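Local coordinates for methylated RNA-binding protein 1 (Saccharomyces cerevisiae S288c, PDB 4RCM) that binds mRNAs carrying N6-methyladenosine through its YTH domain and, by recognising the 3'-UTR of the PHO4 message, lowers that transcript's stability in phosphate metabolism, at residues F19-S24 against G36-T41; L26-R31 against Q96-A101; F64-I67 against R72-G75. One frame throughout, in Å; residues are numbered along the deposited sequence.

Contact 1. Residues F19-S24 against G36-T41; sequences FVIKSS and GIWSST. With nucleotides of chain C.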
ATOM      1  N   PHE A  19      -2.642  -5.055   3.271  1.00  9.87           N
ATOM      2  CA  PHE A  19      -3.872  -4.288   3.079  1.00 11.11           C
ATOM      3  C   PHE A  19      -3.781  -3.456   1.844  1.00 11.18           C
ATOM      4  O   PHE A  19      -2.690  -3.004   1.474  1.00 12.78           O
ATOM      5  CB  PHE A  19      -4.101  -3.328   4.229  1.00 10.49           C
ATOM      6  CG  PHE A  19      -4.180  -3.995   5.549  1.00 10.06           C
ATOM      7  CD1 PHE A  19      -3.029  -4.211   6.284  1.00 11.02           C
ATOM      8  CD2 PHE A  19      -5.394  -4.410   6.058  1.00 10.51           C
ATOM      9  CE1 PHE A  19      -3.067  -4.848   7.507  1.00 10.79           C
ATOM     10  CE2 PHE A  19      -5.454  -5.020   7.287  1.00 11.99           C
ATOM     11  CZ  PHE A  19      -4.297  -5.239   8.016  1.00 11.50           C
ATOM     12  N   VAL A  20      -4.928  -3.216   1.219  1.00 12.95           N
ATOM     13  CA  VAL A  20      -5.006  -2.278   0.103  1.00 12.43           C
ATOM     14  C   VAL A  20      -5.185  -0.868   0.666  1.00 13.26           C
ATOM     15  O   VAL A  20      -5.871  -0.697   1.666  1.00 14.25           O
ATOM     16  CB  VAL A  20      -6.155  -2.609  -0.878  1.00 12.64           C
ATOM     17  CG1 VAL A  20      -6.483  -1.441  -1.792  1.00 13.59           C
ATOM     18  CG2 VAL A  20      -5.775  -3.809  -1.711  1.00 12.09           C
ATOM     19  N   ILE A  21      -4.590   0.121  -0.016  1.00 12.18           N
ATOM     20  CA  ILE A  21      -4.807   1.577   0.299  1.00 12.95           C
ATOM     21  C   ILE A  21      -5.419   2.164  -0.964  1.00 12.50           C
ATOM     22  O   ILE A  21      -4.866   1.978  -2.063  1.00 11.06           O
ATOM     23  CB  ILE A  21      -3.510   2.351   0.668  1.00 11.43           C
ATOM     24  CG1 ILE A  21      -2.875   1.800   1.938  1.00 11.19           C
ATOM     25  CG2 ILE A  21      -3.780   3.852   0.868  1.00 11.41           C
ATOM     26  CD1 ILE A  21      -3.674   1.979   3.215  1.00 11.35           C
ATOM     27  N   LYS A  22      -6.581   2.832  -0.827  1.00 12.53           N
ATOM     28  CA  LYS A  22      -7.191   3.512  -2.007  1.00 14.73           C
ATOM     29  C   LYS A  22      -7.073   4.992  -1.732  1.00 13.91           C
ATOM     30  O   LYS A  22      -7.559   5.504  -0.682  1.00 11.79           O
ATOM     31  CB  LYS A  22      -8.673   3.148  -2.208  1.00 17.15           C
ATOM     32  CG  LYS A  22      -8.975   1.682  -2.412  1.00 18.77           C
ATOM     33  CD  LYS A  22      -8.300   1.107  -3.657  1.00 24.10           C
ATOM     34  CE  LYS A  22      -8.802   1.711  -4.971  1.00 26.23           C
ATOM     35  NZ  LYS A  22      -8.293   0.967  -6.167  1.00 31.02           N
ATOM     36  N   SER A  23      -6.341   5.653  -2.591  1.00 10.78           N
ATOM     37  CA  SER A  23      -6.155   7.098  -2.491  1.00 13.45           C
ATOM     38  C   SER A  23      -7.061   7.810  -3.483  1.00 13.46           C
ATOM     39  O   SER A  23      -7.207   7.353  -4.644  1.00 15.89           O
ATOM     40  CB  SER A  23      -4.694   7.452  -2.808  1.00 11.58           C
ATOM     41  OG  SER A  23      -4.550   8.845  -2.955  1.00 12.73           O
ATOM     42  N   SER A  24      -7.618   8.936  -3.051  1.00 15.17           N
ATOM     43  CA  SER A  24      -8.374   9.851  -3.934  1.00 15.33           C
ATOM     44  C   SER A  24      -7.551  10.549  -5.048  1.00 14.76           C
ATOM     45  O   SER A  24      -8.160  11.034  -6.014  1.00 12.40           O
ATOM     46  CB  SER A  24      -9.118  10.900  -3.075  1.00 16.90           C
ATOM     47  OG  SER A  24     -10.198  10.277  -2.363  1.00 19.71           O
ATOM     48  N   GLY A  36       7.174  10.238   3.474  1.00  8.65           N
ATOM     49  CA  GLY A  36       7.255   9.009   4.185  1.00  8.51           C
ATOM     50  C   GLY A  36       6.183   8.853   5.252  1.00  9.44           C
ATOM     51  O   GLY A  36       6.435   8.206   6.276  1.00  9.68           O
ATOM     52  N   ILE A  37       4.991   9.427   5.019  1.00  8.88           N
ATOM     53  CA  ILE A  37       3.852   9.148   5.864  1.00  8.64           C
ATOM     54  C   ILE A  37       2.592   8.822   5.067  1.00  9.26           C
ATOM     55  O   ILE A  37       2.535   9.007   3.849  1.00 10.12           O
ATOM     56  CB  ILE A  37       3.562  10.302   6.793  1.00  9.15           C
ATOM     57  CG1 ILE A  37       3.142  11.556   6.012  1.00  9.99           C
ATOM     58  CG2 ILE A  37       4.796  10.617   7.588  1.00  9.68           C
ATOM     59  CD1 ILE A  37       2.620  12.678   6.932  1.00 11.31           C
ATOM     60  N   TRP A  38       1.602   8.297   5.790  1.00  8.92           N
ATOM     61  CA  TRP A  38       0.267   8.102   5.281  1.00 10.14           C
ATOM     62  C   TRP A  38      -0.728   8.274   6.405  1.00 11.38           C
ATOM     63  O   TRP A  38      -0.391   8.124   7.600  1.00  9.49           O
ATOM     64  CB  TRP A  38       0.096   6.721   4.610  1.00 10.68           C
ATOM     65  CG  TRP A  38      -1.223   6.605   3.885  1.00  9.73           C
ATOM     66  CD1 TRP A  38      -2.297   5.868   4.266  1.00  9.76           C
ATOM     67  CD2 TRP A  38      -1.626   7.328   2.701  1.00 10.90           C
ATOM     68  NE1 TRP A  38      -3.321   6.010   3.349  1.00  9.78           N
ATOM     69  CE2 TRP A  38      -2.942   6.916   2.390  1.00 10.42           C
ATOM     70  CE3 TRP A  38      -0.978   8.237   1.842  1.00 10.28           C
ATOM     71  CZ2 TRP A  38      -3.635   7.391   1.272  1.00 11.05           C
ATOM     72  CZ3 TRP A  38      -1.690   8.727   0.711  1.00 11.31           C
ATOM     73  CH2 TRP A  38      -3.000   8.275   0.440  1.00 11.23           C
ATOM     74  N   SER A  39      -1.928   8.700   6.020  1.00 14.01           N
ATOM     75  CA  SER A  39      -3.092   8.797   6.927  1.00 15.14           C
ATOM     76  C   SER A  39      -4.266   8.179   6.191  1.00 13.83           C
ATOM     77  O   SER A  39      -4.507   8.507   5.005  1.00 14.37           O
ATOM     78  CB  SER A  39      -3.471  10.258   7.253  1.00 17.71           C
ATOM     79  OG  SER A  39      -2.618  10.880   8.212  1.00 21.45           O
ATOM     80  N   SER A  40      -4.971   7.275   6.856  1.00 14.92           N
ATOM     81  CA  SER A  40      -6.277   6.752   6.347  1.00 14.28           C
ATOM     82  C   SER A  40      -7.338   7.568   7.067  1.00 16.11           C
ATOM     83  O   SER A  40      -7.027   8.640   7.566  1.00 13.52           O
ATOM     84  CB  SER A  40      -6.468   5.251   6.648  1.00 13.19           C
ATOM     85  OG  SER A  40      -7.560   4.662   5.869  1.00 12.73           O
ATOM     86  N   THR A  41      -8.585   7.081   7.078  1.00 16.06           N
ATOM     87  CA  THR A  41      -9.670   7.682   7.843  1.00 17.92           C
ATOM     88  C   THR A  41      -9.432   7.302   9.277  1.00 17.63           C
ATOM     89  O   THR A  41      -8.537   6.492   9.543  1.00 15.67           O
ATOM     90  CB  THR A  41     -11.049   7.159   7.345  1.00 19.85           C
ATOM     91  OG1 THR A  41     -11.033   5.730   7.225  1.00 18.45           O
ATOM     92  CG2 THR A  41     -11.334   7.700   6.003  1.00 20.31           C
TER
ATOM     93  C2  6MZ C   3      -6.789  10.494  -0.232  1.00 20.95           C
ATOM     94  C4  6MZ C   3      -7.922   8.735   0.866  1.00 25.84           C
ATOM     95  C5  6MZ C   3      -6.970   8.804   1.985  1.00 26.50           C
ATOM     96  N9  6MZ C   3      -8.775   7.739   1.173  1.00 24.76           N
ATOM     97  N3  6MZ C   3      -7.781   9.598  -0.206  1.00 22.26           N
ATOM     98  N1  6MZ C   3      -5.885  10.620   0.765  1.00 24.38           N
ATOM     99  C6  6MZ C   3      -5.902   9.844   1.872  1.00 26.53           C
ATOM    100  N6  6MZ C   3      -5.016  10.000   2.882  1.00 26.21           N
ATOM    101  C9  6MZ C   3      -4.090  11.109   2.945  1.00 24.18           C
ATOM    102  N7  6MZ C   3      -7.336   7.864   2.901  1.00 23.25           N
ATOM    103  C8  6MZ C   3      -8.441   7.235   2.387  1.00 24.36           C
ATOM    104  O5' 6MZ C   3     -14.071   6.860   2.638  1.00 50.01           O
ATOM    105  C5' 6MZ C   3     -12.804   7.540   2.465  1.00 45.66           C
ATOM    106  C4' 6MZ C   3     -12.216   7.267   1.074  1.00 39.62           C
ATOM    107  O4' 6MZ C   3     -11.084   8.127   0.826  1.00 31.38           O
ATOM    108  C1' 6MZ C   3      -9.959   7.389   0.282  1.00 29.82           C
ATOM    109  C2' 6MZ C   3     -10.475   5.945   0.149  1.00 29.31           C
ATOM    110  O2' 6MZ C   3     -10.946   5.655  -1.195  1.00 26.21           O
ATOM    111  C3' 6MZ C   3     -11.764   5.810   0.880  1.00 32.99           C
ATOM    112  O3' 6MZ C   3     -12.598   5.003   0.005  1.00 25.83           O
TER

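Contact 2. Residues L26-R31 against Q96-A101; sequences LKHVKR and QKYGKA. With nucleotides of chain C.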
ATOM      1  N   LEU A  26      -3.469  10.861  -7.322  1.00 14.16           N
ATOM      2  CA  LEU A  26      -2.063  10.683  -7.596  1.00 14.73           C
ATOM      3  C   LEU A  26      -1.200  11.653  -6.735  1.00 18.91           C
ATOM      4  O   LEU A  26      -0.186  11.216  -6.140  1.00 18.72           O
ATOM      5  CB  LEU A  26      -1.761  10.782  -9.106  1.00 16.40           C
ATOM      6  CG  LEU A  26      -0.275  10.609  -9.400  1.00 18.45           C
ATOM      7  CD1 LEU A  26       0.131   9.173  -9.025  1.00 19.26           C
ATOM      8  CD2 LEU A  26       0.096  10.942 -10.850  1.00 18.13           C
ATOM      9  N   LYS A  27      -1.637  12.927  -6.604  1.00 17.29           N
ATOM     10  CA  LYS A  27      -1.056  13.903  -5.681  1.00 17.29           C
ATOM     11  C   LYS A  27      -0.688  13.316  -4.314  1.00 14.62           C
ATOM     12  O   LYS A  27       0.473  13.367  -3.948  1.00 12.11           O
ATOM     13  CB  LYS A  27      -2.012  15.116  -5.455  1.00 15.54           C
ATOM     14  N   HIS A  28      -1.674  12.803  -3.559  1.00 14.01           N
ATOM     15  CA  HIS A  28      -1.426  12.258  -2.235  1.00 14.57           C
ATOM     16  C   HIS A  28      -0.471  11.062  -2.223  1.00 13.12           C
ATOM     17  O   HIS A  28       0.264  10.933  -1.288  1.00 11.02           O
ATOM     18  CB  HIS A  28      -2.725  11.858  -1.499  1.00 16.55           C
ATOM     19  CG  HIS A  28      -3.460  13.017  -0.925  1.00 22.67           C
ATOM     20  ND1 HIS A  28      -4.395  12.883   0.081  1.00 24.27           N
ATOM     21  CD2 HIS A  28      -3.349  14.342  -1.169  1.00 23.64           C
ATOM     22  CE1 HIS A  28      -4.855  14.074   0.405  1.00 28.71           C
ATOM     23  NE2 HIS A  28      -4.240  14.976  -0.345  1.00 28.84           N
ATOM     24  N   VAL A  29      -0.484  10.195  -3.249  1.00 10.88           N
ATOM     25  CA  VAL A  29       0.507   9.125  -3.307  1.00 11.88           C
ATOM     26  C   VAL A  29       1.970   9.687  -3.384  1.00 11.70           C
ATOM     27  O   VAL A  29       2.908   9.205  -2.682  1.00  9.21           O
ATOM     28  CB  VAL A  29       0.289   8.223  -4.547  1.00 12.07           C
ATOM     29  CG1 VAL A  29       1.427   7.233  -4.667  1.00 14.19           C
ATOM     30  CG2 VAL A  29      -1.053   7.499  -4.462  1.00 11.48           C
ATOM     31  N   LYS A  30       2.167  10.625  -4.294  1.00 12.31           N
ATOM     32  CA  LYS A  30       3.468  11.255  -4.457  1.00 13.27           C
ATOM     33  C   LYS A  30       3.969  11.893  -3.175  1.00 13.23           C
ATOM     34  O   LYS A  30       5.154  11.706  -2.797  1.00 11.61           O
ATOM     35  CB  LYS A  30       3.420  12.286  -5.545  1.00 15.97           C
ATOM     36  CG  LYS A  30       3.319  11.699  -6.922  1.00 18.54           C
ATOM     37  CD  LYS A  30       3.121  12.808  -7.925  1.00 24.16           C
ATOM     38  CE  LYS A  30       2.789  12.290  -9.321  1.00 28.01           C
ATOM     39  NZ  LYS A  30       3.813  12.537 -10.353  1.00 31.37           N
ATOM     40  N   ARG A  31       3.081  12.626  -2.516  1.00 13.18           N
ATOM     41  CA  ARG A  31       3.391  13.246  -1.267  1.00 14.07           C
ATOM     42  C   ARG A  31       3.726  12.278  -0.183  1.00 14.71           C
ATOM     43  O   ARG A  31       4.555  12.595   0.660  1.00 15.87           O
ATOM     44  CB  ARG A  31       2.255  14.130  -0.790  1.00 15.66           C
ATOM     45  CG  ARG A  31       2.177  15.403  -1.607  1.00 18.49           C
ATOM     46  CD  ARG A  31       1.291  16.419  -0.938  1.00 21.64           C
ATOM     47  NE  ARG A  31       0.995  17.511  -1.865  1.00 26.80           N
ATOM     48  CZ  ARG A  31       0.007  18.391  -1.700  1.00 32.55           C
ATOM     49  NH1 ARG A  31      -0.180  19.329  -2.613  1.00 37.00           N
ATOM     50  NH2 ARG A  31      -0.802  18.333  -0.643  1.00 34.31           N
ATOM     51  N   GLN A  96      -8.827  17.320   7.537  1.00 31.97           N
ATOM     52  CA  GLN A  96      -9.775  16.857   8.597  1.00 33.86           C
ATOM     53  C   GLN A  96     -10.617  15.606   8.226  1.00 31.91           C
ATOM     54  O   GLN A  96     -11.241  14.976   9.095  1.00 26.75           O
ATOM     55  CB  GLN A  96     -10.714  18.006   9.020  1.00 36.19           C
ATOM     56  N   LYS A  97     -10.628  15.260   6.938  1.00 31.81           N
ATOM     57  CA  LYS A  97     -11.221  14.005   6.449  1.00 35.14           C
ATOM     58  C   LYS A  97     -10.476  12.727   6.938  1.00 36.41           C
ATOM     59  O   LYS A  97     -11.066  11.614   6.974  1.00 34.33           O
ATOM     60  CB  LYS A  97     -11.195  13.983   4.903  1.00 34.43           C
ATOM     61  CG  LYS A  97     -11.985  15.073   4.212  1.00 35.75           C
ATOM     62  CD  LYS A  97     -11.862  14.948   2.711  1.00 33.67           C
ATOM     63  N   TYR A  98      -9.177  12.895   7.251  1.00 32.24           N
ATOM     64  CA  TYR A  98      -8.247  11.790   7.580  1.00 27.81           C
ATOM     65  C   TYR A  98      -7.832  11.947   9.033  1.00 30.03           C
ATOM     66  O   TYR A  98      -8.056  13.018   9.623  1.00 26.06           O
ATOM     67  CB  TYR A  98      -7.031  11.861   6.650  1.00 26.58           C
ATOM     68  CG  TYR A  98      -7.447  12.067   5.226  1.00 25.16           C
ATOM     69  CD1 TYR A  98      -8.314  11.168   4.616  1.00 25.92           C
ATOM     70  CD2 TYR A  98      -7.031  13.193   4.485  1.00 26.44           C
ATOM     71  CE1 TYR A  98      -8.749  11.346   3.306  1.00 26.51           C
ATOM     72  CE2 TYR A  98      -7.463  13.386   3.160  1.00 26.50           C
ATOM     73  CZ  TYR A  98      -8.327  12.448   2.570  1.00 26.87           C
ATOM     74  OH  TYR A  98      -8.769  12.578   1.254  1.00 21.67           O
ATOM     75  N   GLY A  99      -7.268  10.889   9.621  1.00 29.26           N
ATOM     76  CA  GLY A  99      -6.762  10.952  11.007  1.00 31.44           C
ATOM     77  C   GLY A  99      -5.257  11.232  11.118  1.00 29.85           C
ATOM     78  O   GLY A  99      -4.599  11.633  10.136  1.00 28.74           O
ATOM     79  N   LYS A 100      -4.728  10.984  12.321  1.00 29.32           N
ATOM     80  CA  LYS A 100      -3.296  11.006  12.622  1.00 24.59           C
ATOM     81  C   LYS A 100      -2.441  10.292  11.539  1.00 23.16           C
ATOM     82  O   LYS A 100      -2.885   9.302  10.937  1.00 27.54           O
ATOM     83  CB  LYS A 100      -3.097  10.256  13.927  1.00 27.51           C
ATOM     84  CG  LYS A 100      -3.697  10.914  15.174  1.00 27.08           C
ATOM     85  CD  LYS A 100      -3.993   9.877  16.257  1.00 29.86           C
ATOM     86  N   ALA A 101      -1.227  10.731  11.277  1.00 17.32           N
ATOM     87  CA  ALA A 101      -0.441   9.970  10.296  1.00 15.73           C
ATOM     88  C   ALA A 101       0.373   8.828  10.956  1.00 14.23           C
ATOM     89  O   ALA A 101       0.584   8.794  12.157  1.00 11.49           O
ATOM     90  CB  ALA A 101       0.447  10.912   9.508  1.00 15.16           C
TER
ATOM     91  C2  6MZ C   3      -6.789  10.494  -0.232  1.00 20.95           C
ATOM     92  C4  6MZ C   3      -7.922   8.735   0.866  1.00 25.84           C
ATOM     93  C5  6MZ C   3      -6.970   8.804   1.985  1.00 26.50           C
ATOM     94  N9  6MZ C   3      -8.775   7.739   1.173  1.00 24.76           N
ATOM     95  N3  6MZ C   3      -7.781   9.598  -0.206  1.00 22.26           N
ATOM     96  N1  6MZ C   3      -5.885  10.620   0.765  1.00 24.38           N
ATOM     97  C6  6MZ C   3      -5.902   9.844   1.872  1.00 26.53           C
ATOM     98  N6  6MZ C   3      -5.016  10.000   2.882  1.00 26.21           N
ATOM     99  C9  6MZ C   3      -4.090  11.109   2.945  1.00 24.18           C
ATOM    100  N7  6MZ C   3      -7.336   7.864   2.901  1.00 23.25           N
ATOM    101  C8  6MZ C   3      -8.441   7.235   2.387  1.00 24.36           C
ATOM    102  O5' 6MZ C   3     -14.071   6.860   2.638  1.00 50.01           O
ATOM    103  C5' 6MZ C   3     -12.804   7.540   2.465  1.00 45.66           C
ATOM    104  C4' 6MZ C   3     -12.216   7.267   1.074  1.00 39.62           C
ATOM    105  O4' 6MZ C   3     -11.084   8.127   0.826  1.00 31.38           O
ATOM    106  C1' 6MZ C   3      -9.959   7.389   0.282  1.00 29.82           C
ATOM    107  C2' 6MZ C   3     -10.475   5.945   0.149  1.00 29.31           C
ATOM    108  O2' 6MZ C   3     -10.946   5.655  -1.195  1.00 26.21           O
ATOM    109  C3' 6MZ C   3     -11.764   5.810   0.880  1.00 32.99           C
ATOM    110  O3' 6MZ C   3     -12.598   5.003   0.005  1.00 25.83           O
TER

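Contact 3. Residues F64-I67 against R72-G75; sequences FFSI and RFCG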
ATOM      1  N   PHE A  64      -0.632  -2.133  -0.326  1.00  6.90           N
ATOM      2  CA  PHE A  64      -0.690  -1.980  -1.785  1.00  8.20           C
ATOM      3  C   PHE A  64      -1.433  -0.663  -2.094  1.00  8.15           C
ATOM      4  O   PHE A  64      -2.659  -0.560  -1.924  1.00  9.10           O
ATOM      5  CB  PHE A  64      -1.432  -3.141  -2.427  1.00  9.83           C
ATOM      6  CG  PHE A  64      -0.793  -4.492  -2.209  1.00 12.04           C
ATOM      7  CD1 PHE A  64       0.407  -4.820  -2.820  1.00 12.42           C
ATOM      8  CD2 PHE A  64      -1.415  -5.451  -1.418  1.00 13.79           C
ATOM      9  CE1 PHE A  64       0.965  -6.087  -2.662  1.00 12.93           C
ATOM     10  CE2 PHE A  64      -0.824  -6.715  -1.246  1.00 13.30           C
ATOM     11  CZ  PHE A  64       0.351  -7.020  -1.875  1.00 11.48           C
ATOM     12  N   PHE A  65      -0.699   0.342  -2.523  1.00  9.03           N
ATOM     13  CA  PHE A  65      -1.314   1.608  -2.955  1.00  9.62           C
ATOM     14  C   PHE A  65      -2.017   1.603  -4.309  1.00 11.55           C
ATOM     15  O   PHE A  65      -1.426   1.335  -5.365  1.00 10.56           O
ATOM     16  CB  PHE A  65      -0.295   2.688  -2.924  1.00  9.26           C
ATOM     17  CG  PHE A  65      -0.137   3.287  -1.574  1.00  9.07           C
ATOM     18  CD1 PHE A  65       0.635   2.676  -0.598  1.00  9.44           C
ATOM     19  CD2 PHE A  65      -0.758   4.478  -1.292  1.00  9.83           C
ATOM     20  CE1 PHE A  65       0.775   3.280   0.673  1.00 10.30           C
ATOM     21  CE2 PHE A  65      -0.598   5.085  -0.060  1.00 10.09           C
ATOM     22  CZ  PHE A  65       0.133   4.468   0.925  1.00  9.66           C
ATOM     23  N   SER A  66      -3.266   2.025  -4.269  1.00 12.82           N
ATOM     24  CA  SER A  66      -4.052   2.096  -5.470  1.00 15.12           C
ATOM     25  C   SER A  66      -4.790   3.453  -5.526  1.00 15.33           C
ATOM     26  O   SER A  66      -5.117   4.027  -4.485  1.00 12.78           O
ATOM     27  CB  SER A  66      -5.051   0.942  -5.408  1.00 16.00           C
ATOM     28  OG  SER A  66      -5.671   0.754  -6.657  1.00 17.38           O
ATOM     29  N   ILE A  67      -5.044   3.959  -6.731  1.00 13.33           N
ATOM     30  CA  ILE A  67      -5.838   5.215  -6.917  1.00 13.64           C
ATOM     31  C   ILE A  67      -7.258   4.860  -7.420  1.00 13.83           C
ATOM     32  O   ILE A  67      -7.429   4.185  -8.490  1.00 15.66           O
ATOM     33  CB  ILE A  67      -5.131   6.194  -7.909  1.00 13.78           C
ATOM     34  CG1 ILE A  67      -3.737   6.565  -7.341  1.00 13.68           C
ATOM     35  CG2 ILE A  67      -5.958   7.454  -8.136  1.00 14.33           C
ATOM     36  CD1 ILE A  67      -2.757   6.946  -8.441  1.00 13.80           C
ATOM     37  N   ARG A  72      -5.287   2.608 -10.785  1.00 15.34           N
ATOM     38  CA  ARG A  72      -3.862   2.473 -10.906  1.00 16.30           C
ATOM     39  C   ARG A  72      -3.302   1.835  -9.636  1.00 16.68           C
ATOM     40  O   ARG A  72      -3.542   2.343  -8.538  1.00 20.55           O
ATOM     41  CB  ARG A  72      -3.281   3.841 -11.160  1.00 16.98           C
ATOM     42  CG  ARG A  72      -2.093   3.854 -12.085  1.00 20.56           C
ATOM     43  CD  ARG A  72      -1.418   5.212 -11.955  1.00 20.42           C
ATOM     44  NE  ARG A  72       0.011   5.156 -12.163  1.00 19.61           N
ATOM     45  CZ  ARG A  72       0.710   6.200 -12.565  1.00 18.84           C
ATOM     46  NH1 ARG A  72       2.007   6.101 -12.765  1.00 20.32           N
ATOM     47  NH2 ARG A  72       0.096   7.363 -12.760  1.00 17.46           N
ATOM     48  N   PHE A  73      -2.603   0.712  -9.753  1.00 15.38           N
ATOM     49  CA  PHE A  73      -1.904   0.133  -8.587  1.00 17.16           C
ATOM     50  C   PHE A  73      -0.503   0.611  -8.780  1.00 17.55           C
ATOM     51  O   PHE A  73       0.111   0.222  -9.754  1.00 15.75           O
ATOM     52  CB  PHE A  73      -1.995  -1.416  -8.508  1.00 19.59           C
ATOM     53  CG  PHE A  73      -3.235  -1.913  -7.748  1.00 20.37           C
ATOM     54  CD1 PHE A  73      -4.506  -1.828  -8.324  1.00 22.82           C
ATOM     55  CD2 PHE A  73      -3.124  -2.442  -6.446  1.00 21.49           C
ATOM     56  CE1 PHE A  73      -5.638  -2.258  -7.610  1.00 24.47           C
ATOM     57  CE2 PHE A  73      -4.250  -2.882  -5.748  1.00 21.89           C
ATOM     58  CZ  PHE A  73      -5.506  -2.781  -6.326  1.00 20.44           C
ATOM     59  N   CYS A  74      -0.016   1.498  -7.903  1.00 13.70           N
ATOM     60  CA  CYS A  74       1.255   2.174  -8.195  1.00 13.99           C
ATOM     61  C   CYS A  74       2.513   1.926  -7.270  1.00 10.88           C
ATOM     62  O   CYS A  74       3.580   2.493  -7.505  1.00  8.93           O
ATOM     63  CB  CYS A  74       1.020   3.643  -8.431  1.00 17.96           C
ATOM     64  SG  CYS A  74      -0.020   4.455  -7.261  1.00 24.34           S
ATOM     65  N   GLY A  75       2.387   1.063  -6.272  1.00  8.89           N
ATOM     66  CA  GLY A  75       3.568   0.565  -5.579  1.00  7.73           C
ATOM     67  C   GLY A  75       3.206   0.032  -4.210  1.00  6.89           C
ATOM     68  O   GLY A  75       2.043  -0.125  -3.896  1.00  5.93           O
TER

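Contact 1. Residues F19-S24 against G36-T41
Ile21 is the first residue of 19-24 to meet Trp38, its CG2 methyl lying 3.3 Å from the indole NE1 and approaching the ring obliquely. With CG2 anti to the backbone N (chi1 -63° for CG1), this branch slides past the tryptophan while CD1 touches it more loosely. Next along the strand, Lys22 turns away from Trp38; its carbonyl O comes within 3.1 Å of C2' of the N6-methyladenosine of chain C. Ser23 returns to the indole, with CB 3.8 Å from CH2 of Trp38, and its hydroxyl is hydrogen-bonded to Ser25 O. At Ser24 the backbone N lies 2.9 Å from the base N3, and the hydroxyl adds at most a weak bond. The same indole presents one face to the base, CZ2 of Trp38 lying 3.4 Å from N6. N6 of the base donates a short, fairly straight hydrogen bond to Ser39 O, 2.6 Å long with an angle of 160° at the hydrogen. An alanine in place of Trp38 would strip off the surface over N6 and would probably leave Ile21 and the base facing a gap. Strand 17-23 runs beside strand 61-67, from which Phe65 reaches the indole edge-to-face, as Trp92 does from a loop, while His28 and Ser32 of helix 26-35 also touch Trp38.

Contact 2. Residues L26-R31 against Q96-A101
His28 and Tyr98 barely touch, and what really joins them is a nucleotide of another molecule: the N6-methyladenosine of chain C is gripped by both. Directly, CE1 of His28 comes 3.9 Å from CE2 of Tyr98, the tyrosine carbon sitting at the imidazole edge, near its plane. The two rings are steeply inclined, at 73°, and arrive from opposite directions. The histidine uses its edge on the base too: ND1 donates a hydrogen bond to N1, 2.8 Å away. On the far side of the imidazole, NE2 has a weak hydrogen bond with the backbone N of Glu93, which should help fix the ring's rotation. Tyr98 instead lays one face over the base, CE1 standing 3.4 Å from C5 of the adenine and the hydroxyl 3.2 Å from C2, while its other face rests on CB of its neighbour Lys97. Since Trp38 lies against the N6 end of the base from the opposite side, this is the aromatic cage by which YTH domains read N6-methyladenosine; Trp92, which meets the rings of both His28 and Trp38, probably completes it. The methyl carbon C9 enters here, 3.4 Å from ND1 of His28 and 3.9 Å from CD2 of Tyr98. A chi1 of -78° swings the imidazole out from helix 26-35 to the base, while Tyr98 reaches it from the loop before strand 102-112.

Contact 3. Residues F64-I67 against R72-G75
The Phe73 ring carries Ser66 on one face: CB sits 3.7 Å from the ring centroid and only 5° off its normal, a CH-pi contact, and OG leans toward the rim, 3.2 Å from CE1 of Phe73. At the edge of the ring, near its plane, lies CB of Phe64. With its OG anti to the backbone N, chi1 -168°, the serine also donates from OG to Arg72 O, a long bond of 3.3 Å that approaches from well above the carbonyl plane. Arg72 O also accepts Ile67 N, 2.9 Å away and in the carbonyl plane, so two donors share it. Ser66 OG is further hydrogen-bonded to Lys22 NZ. On the other side of the sheet Ile67 and Arg72 point the same way, CD1 of Ile67 packing 3.9 Å from SG of Cys74, while the arginine's NE pairs with Asp111. Farther from the turn, Phe65 O accepts Cys74 N and Phe65 N donates to Gly75 O. One residue thus faces two, a beta bulge, and Gly75 has backbone angles at which a CB would strike the preceding carbonyl. These two strands form an antiparallel beta hairpin in the central sheet of the YTH fold.

All three contacts belong to one YTH domain. The centres of contacts 1 and 2 are about 7 Å apart, those of 1 and 3 about 10 Å, and those of 2 and 3 about 14 Å. Contacts 1 and 2 alternate along the chain, strand 17-23 leading into helix 26-35 and then strand 37-38, and both hold the methylated base; Ser39 and Ser40 also bond to Gly99. Contact 3, between residues 36-41 and 96-101 in sequence, is the hairpin whose strand 61-67 lies next to strand 17-23. Ile67 packs against Leu26 and Val29, and Lys22 is hydrogen-bonded to Ser66, so the hairpin touches both strand 17-23 and the helix that carries His28.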